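Side-chain contacts in programmed Cell Death Protein 5 Homolog (PDB 6VMT), which probably binds DNA through a small helical body that carries a long N-terminal helix: residues E50-I55 against D86-L91; S63-M68 against G93-Q98. All coordinates share one frame; numbering follows the deposited sequence.

Contact 1. Residues E50-I55 against D86-L91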
loop_
_atom_site.group_PDB
_atom_site.type_symbol
_atom_site.label_atom_id
_atom_site.label_comp_id
_atom_site.label_asym_id
_atom_site.label_seq_id
_atom_site.Cartn_x
_atom_site.Cartn_y
_atom_site.Cartn_z
ATOM N N GLU A 50 7.810 -1.252 -10.813
ATOM C CA GLU A 50 8.618 -0.022 -11.058
ATOM C C GLU A 50 7.680 1.149 -11.382
ATOM O O GLU A 50 7.751 2.215 -10.723
ATOM C CB GLU A 50 9.604 -0.248 -12.204
ATOM C CG GLU A 50 10.607 -1.343 -11.897
ATOM C CD GLU A 50 11.672 -1.564 -12.953
ATOM O OE1 GLU A 50 12.080 -0.572 -13.595
ATOM O OE2 GLU A 50 12.086 -2.730 -13.130
ATOM N N ARG A 51 6.822 0.942 -12.367
ATOM C CA ARG A 51 5.854 1.952 -12.839
ATOM C C ARG A 51 5.134 2.541 -11.632
ATOM O O ARG A 51 4.968 3.761 -11.580
ATOM C CB ARG A 51 4.875 1.310 -13.822
ATOM C CG ARG A 51 3.781 2.256 -14.288
ATOM C CD ARG A 51 2.832 1.619 -15.279
ATOM N NE ARG A 51 3.415 1.509 -16.605
ATOM C CZ ARG A 51 3.524 2.500 -17.480
ATOM N NH1 ARG A 51 3.098 3.715 -17.184
ATOM N NH2 ARG A 51 4.070 2.268 -18.656
ATOM N N LEU A 52 4.712 1.708 -10.694
ATOM C CA LEU A 52 3.868 2.156 -9.557
ATOM C C LEU A 52 4.686 3.058 -8.631
ATOM O O LEU A 52 4.110 4.015 -8.078
ATOM C CB LEU A 52 3.364 0.924 -8.806
ATOM C CG LEU A 52 1.999 0.392 -9.212
ATOM C CD1 LEU A 52 1.742 -0.912 -8.483
ATOM C CD2 LEU A 52 0.902 1.398 -8.896
ATOM N N LYS A 53 5.962 2.722 -8.424
ATOM C CA LYS A 53 6.878 3.478 -7.535
ATOM C C LYS A 53 7.310 4.730 -8.296
ATOM O O LYS A 53 7.314 5.822 -7.700
ATOM C CB LYS A 53 8.030 2.579 -7.077
ATOM C CG LYS A 53 7.577 1.384 -6.242
ATOM C CD LYS A 53 8.603 0.868 -5.251
ATOM C CE LYS A 53 8.005 -0.048 -4.203
ATOM N NZ LYS A 53 9.011 -0.427 -3.185
ATOM N N ARG A 54 7.564 4.586 -9.593
ATOM C CA ARG A 54 7.893 5.724 -10.487
ATOM C C ARG A 54 6.826 6.819 -10.387
ATOM O O ARG A 54 7.215 7.987 -10.365
ATOM C CB ARG A 54 7.995 5.245 -11.932
ATOM C CG ARG A 54 9.067 5.954 -12.737
ATOM C CD ARG A 54 9.252 5.159 -14.006
ATOM N NE ARG A 54 8.005 5.082 -14.754
ATOM C CZ ARG A 54 7.704 4.123 -15.623
ATOM N NH1 ARG A 54 8.560 3.143 -15.843
ATOM N NH2 ARG A 54 6.547 4.126 -16.264
ATOM N N ILE A 55 5.545 6.446 -10.358
ATOM C CA ILE A 55 4.370 7.372 -10.304
ATOM C C ILE A 55 4.110 7.810 -8.861
ATOM O O ILE A 55 3.462 8.856 -8.662
ATOM C CB ILE A 55 3.116 6.697 -10.893
ATOM C CG1 ILE A 55 3.314 6.314 -12.361
ATOM C CG2 ILE A 55 1.883 7.569 -10.707
ATOM C CD1 ILE A 55 3.290 7.483 -13.331
ATOM N N ASP A 86 0.681 -3.488 -18.288
ATOM C CA ASP A 86 -0.432 -3.028 -19.156
ATOM C C ASP A 86 -1.676 -2.798 -18.292
ATOM O O ASP A 86 -2.345 -1.796 -18.483
ATOM C CB ASP A 86 -0.672 -4.023 -20.300
ATOM C CG ASP A 86 0.588 -4.638 -20.917
ATOM O OD1 ASP A 86 1.430 -5.195 -20.154
ATOM O OD2 ASP A 86 0.720 -4.579 -22.163
ATOM N N THR A 87 -1.987 -3.699 -17.365
ATOM C CA THR A 87 -3.154 -3.566 -16.445
ATOM C C THR A 87 -2.876 -2.490 -15.395
ATOM O O THR A 87 -3.816 -1.752 -15.041
ATOM C CB THR A 87 -3.510 -4.880 -15.742
ATOM O OG1 THR A 87 -3.655 -5.955 -16.673
ATOM C CG2 THR A 87 -4.803 -4.763 -14.978
ATOM N N VAL A 88 -1.642 -2.394 -14.897
ATOM C CA VAL A 88 -1.254 -1.314 -13.947
ATOM C C VAL A 88 -1.522 0.035 -14.624
ATOM O O VAL A 88 -2.318 0.835 -14.083
ATOM C CB VAL A 88 0.214 -1.453 -13.516
ATOM C CG1 VAL A 88 0.709 -0.221 -12.778
ATOM C CG2 VAL A 88 0.425 -2.698 -12.669
ATOM N N ARG A 89 -0.896 0.258 -15.780
ATOM C CA ARG A 89 -1.010 1.516 -16.573
ATOM C C ARG A 89 -2.492 1.852 -16.737
ATOM O O ARG A 89 -2.879 2.959 -16.396
ATOM C CB ARG A 89 -0.237 1.345 -17.881
ATOM C CG ARG A 89 -0.936 1.878 -19.116
ATOM C CD ARG A 89 -0.010 2.086 -20.303
ATOM N NE ARG A 89 -0.654 3.009 -21.236
ATOM C CZ ARG A 89 -0.890 4.320 -21.025
ATOM N NH1 ARG A 89 -0.527 4.926 -19.905
ATOM N NH2 ARG A 89 -1.496 5.034 -21.955
ATOM N N GLU A 90 -3.303 0.884 -17.142
ATOM C CA GLU A 90 -4.783 1.021 -17.282
ATOM C C GLU A 90 -5.363 1.547 -15.968
ATOM O O GLU A 90 -6.000 2.598 -16.007
ATOM C CB GLU A 90 -5.382 -0.324 -17.701
ATOM C CG GLU A 90 -6.782 -0.266 -18.289
ATOM C CD GLU A 90 -7.224 -1.585 -18.930
ATOM O OE1 GLU A 90 -7.079 -2.639 -18.271
ATOM O OE2 GLU A 90 -7.701 -1.576 -20.100
ATOM N N LEU A 91 -5.097 0.880 -14.836
ATOM C CA LEU A 91 -5.640 1.261 -13.493
ATOM C C LEU A 91 -5.159 2.668 -13.114
ATOM O O LEU A 91 -6.002 3.492 -12.725
ATOM C CB LEU A 91 -5.208 0.246 -12.433
ATOM C CG LEU A 91 -5.782 -1.173 -12.509
ATOM C CD1 LEU A 91 -5.297 -1.982 -11.332
ATOM C CD2 LEU A 91 -7.289 -1.184 -12.506
#

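Contact 2. Residues S63-M68 against G93-Q98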
loop_
_atom_site.group_PDB
_atom_site.type_symbol
_atom_site.label_atom_id
_atom_site.label_comp_id
_atom_site.label_asym_id
_atom_site.label_seq_id
_atom_site.Cartn_x
_atom_site.Cartn_y
_atom_site.Cartn_z
ATOM N N SER A 63 -0.932 6.007 -7.137
ATOM C CA SER A 63 -0.188 4.730 -7.104
ATOM C C SER A 63 -0.638 3.908 -5.903
ATOM O O SER A 63 -0.742 2.686 -6.032
ATOM C CB SER A 63 1.279 4.992 -7.063
ATOM O OG SER A 63 1.919 4.018 -6.266
ATOM N N GLN A 64 -0.924 4.565 -4.790
ATOM C CA GLN A 64 -1.399 3.896 -3.559
ATOM C C GLN A 64 -2.831 3.402 -3.755
ATOM O O GLN A 64 -3.133 2.316 -3.259
ATOM C CB GLN A 64 -1.294 4.837 -2.365
ATOM C CG GLN A 64 -2.186 4.439 -1.199
ATOM C CD GLN A 64 -1.913 5.274 0.027
ATOM O OE1 GLN A 64 -0.766 5.591 0.341
ATOM N NE2 GLN A 64 -2.975 5.630 0.728
ATOM N N ALA A 65 -3.697 4.151 -4.433
ATOM C CA ALA A 65 -5.105 3.723 -4.659
ATOM C C ALA A 65 -5.144 2.428 -5.487
ATOM O O ALA A 65 -6.061 1.615 -5.296
ATOM C CB ALA A 65 -5.912 4.823 -5.304
ATOM N N VAL A 66 -4.175 2.228 -6.376
ATOM C CA VAL A 66 -4.103 1.028 -7.257
ATOM C C VAL A 66 -3.672 -0.170 -6.408
ATOM O O VAL A 66 -4.379 -1.178 -6.429
ATOM C CB VAL A 66 -3.148 1.284 -8.439
ATOM C CG1 VAL A 66 -2.645 -0.001 -9.066
ATOM C CG2 VAL A 66 -3.805 2.157 -9.489
ATOM N N GLU A 67 -2.535 -0.047 -5.719
ATOM C CA GLU A 67 -1.976 -1.058 -4.799
ATOM C C GLU A 67 -3.099 -1.527 -3.873
ATOM O O GLU A 67 -3.338 -2.714 -3.807
ATOM C CB GLU A 67 -0.794 -0.453 -4.046
ATOM C CG GLU A 67 0.458 -0.175 -4.892
ATOM C CD GLU A 67 1.635 0.426 -4.103
ATOM O OE1 GLU A 67 1.474 0.699 -2.880
ATOM O OE2 GLU A 67 2.727 0.638 -4.688
ATOM N N MET A 68 -3.856 -0.633 -3.257
ATOM C CA MET A 68 -5.015 -1.044 -2.415
ATOM C C MET A 68 -5.916 -1.940 -3.242
ATOM O O MET A 68 -6.416 -2.908 -2.736
ATOM C CB MET A 68 -5.877 0.136 -1.950
ATOM C CG MET A 68 -5.471 0.741 -0.585
ATOM S SD MET A 68 -6.309 2.346 -0.186
ATOM C CE MET A 68 -7.997 1.788 0.052
ATOM N N GLY A 93 -4.410 5.228 -14.998
ATOM C CA GLY A 93 -5.304 6.141 -15.722
ATOM C C GLY A 93 -6.677 6.209 -15.086
ATOM O O GLY A 93 -7.170 7.300 -14.920
ATOM N N GLN A 94 -7.289 5.083 -14.744
ATOM C CA GLN A 94 -8.689 5.063 -14.258
ATOM C C GLN A 94 -8.800 5.839 -12.949
ATOM O O GLN A 94 -9.866 6.408 -12.700
ATOM C CB GLN A 94 -9.163 3.635 -14.015
ATOM C CG GLN A 94 -9.415 2.832 -15.286
ATOM C CD GLN A 94 -10.329 1.649 -15.048
ATOM O OE1 GLN A 94 -11.534 1.808 -14.872
ATOM N NE2 GLN A 94 -9.768 0.446 -15.045
ATOM N N MET A 95 -7.776 5.802 -12.096
ATOM C CA MET A 95 -7.866 6.466 -10.776
ATOM C C MET A 95 -7.646 7.948 -11.067
ATOM O O MET A 95 -8.565 8.739 -10.761
ATOM C CB MET A 95 -6.887 5.926 -9.713
ATOM C CG MET A 95 -6.958 4.385 -9.465
ATOM S SD MET A 95 -8.480 3.632 -8.730
ATOM C CE MET A 95 -8.048 1.891 -8.642
ATOM N N ALA A 96 -6.543 8.303 -11.734
ATOM C CA ALA A 96 -6.296 9.698 -12.182
ATOM C C ALA A 96 -7.612 10.297 -12.676
ATOM O O ALA A 96 -8.039 11.366 -12.238
ATOM C CB ALA A 96 -5.282 9.741 -13.290
ATOM N N ASN A 97 -8.249 9.572 -13.571
ATOM C CA ASN A 97 -9.466 10.040 -14.251
ATOM C C ASN A 97 -10.563 10.315 -13.234
ATOM O O ASN A 97 -11.235 11.332 -13.367
ATOM C CB ASN A 97 -9.937 9.033 -15.279
ATOM C CG ASN A 97 -10.781 9.758 -16.275
ATOM O OD1 ASN A 97 -10.392 10.842 -16.719
ATOM N ND2 ASN A 97 -11.961 9.222 -16.516
ATOM N N GLN A 98 -10.730 9.420 -12.265
ATOM C CA GLN A 98 -11.805 9.495 -11.245
ATOM C C GLN A 98 -11.439 10.525 -10.176
ATOM O O GLN A 98 -12.366 11.043 -9.567
ATOM C CB GLN A 98 -12.030 8.123 -10.630
ATOM C CG GLN A 98 -13.498 7.812 -10.442
ATOM C CD GLN A 98 -14.272 7.862 -11.737
ATOM O OE1 GLN A 98 -13.804 7.411 -12.784
ATOM N NE2 GLN A 98 -15.479 8.404 -11.664
#

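Contact 1. Residues E50-I55 against D86-L91
R51 and V88 meet between two helical segments whose N-to-C directions differ by 30° and whose axes approach to 10.3 Å. R51 leaves its helix with CG anti to the backbone N (chi1 176°) and runs on straight to CD before bending at chi3. This carries the aliphatic part of the chain past V88, the two side chains pointing opposite ways, and brings R51 CD to 3.8 Å from V88 CG1. The same valine methyl also reaches L52, with V88 CG1 lying 3.8 Å from L52 CG, so it fits between an arginine methylene and a leucine branch point. V88 and L52 are both buried, and L52 also packs on V66 and E67 on the later part of helix 46-75.

Beyond the bend, the R51 guanidinium has a neighbour over each face. R89 CB, from across the contact, sits 3.8 Å above one face, offset toward the rim; R54 NH2, from R51's own helix, lies 3.5 Å above the centre of the other. R54 is thus the closer positive group. The R89 chain runs extended from CG to NE and leads away from the opposing segment, its guanidinium plane turned 46° from that of R51, and its head stands farther off, with R51 NH1 4.7 Å from R89 NH1. R51 NE is salt-bridged to D85 OD1 at the start of helix 85-103; that carboxylate probably offsets part of the positive charge of the three arginines and probably helps fix the R51 head. Apolar contact therefore lies on the inner side and the arginine heads on the outer. This is typical helix-to-helix packing in the compact helical body of a PDCD5-family protein, here joining the early part of helix 46-75 to the beginning of helix 85-103.

Contact 2. Residues S63-M68 against G93-Q98
M95 reaches from helix 85-103 to A65 and V66 on helix 46-75, a small helix-helix packing contact within the helical body of the PDCD5 fold. It is apolar throughout its side chains and buries 126 Å² in all, more than half of it on M95. The backbones come nearest at A65 and M95, whose CA atoms are 7.3 Å apart.

Between side chains, the methionine uses its first methylene beyond CB. M95 CG lies 3.9 Å from V66 CG2, meeting the valine at an angle, and is more loosely placed against A65, with A65 CB and M95 CG 4.3 Å apart. V66 is buried, and its other neighbours include L52 on its own helix and L91 and L92 on helix 85-103, so the methionine adds to an already apolar cluster.

The remaining contact is of side chain with backbone. M95 bends at chi2 (-66°), then continues straight through the sulfur, so its end swings along helix 46-75. There the terminal methyl rests by van der Waals contact on a main-chain carbonyl, M95 CE lying 3.9 Å from A65 O.

Overall arrangement
Both contacts join helix 46-75 to helix 85-103, on the same side of the chain's centre and with their own centres about 9 Å apart. Each is partly buried. Contact 1 spans the wider range, with two buried residues and one exposed arginine among the four that touch; contact 2 has one buried residue of three and none fully exposed. Contact 1 mixes apolar packing with arginine heads, whereas contact 2, further along both helices, relies on methionine and small aliphatic groups. They merge in the shared apolar cluster around V66, where L91 ties the two helices. The V66-L52 packing and a hydrogen bond from S63 OG to the main-chain oxygen of L52 link the two differently directed parts of helix 46-75.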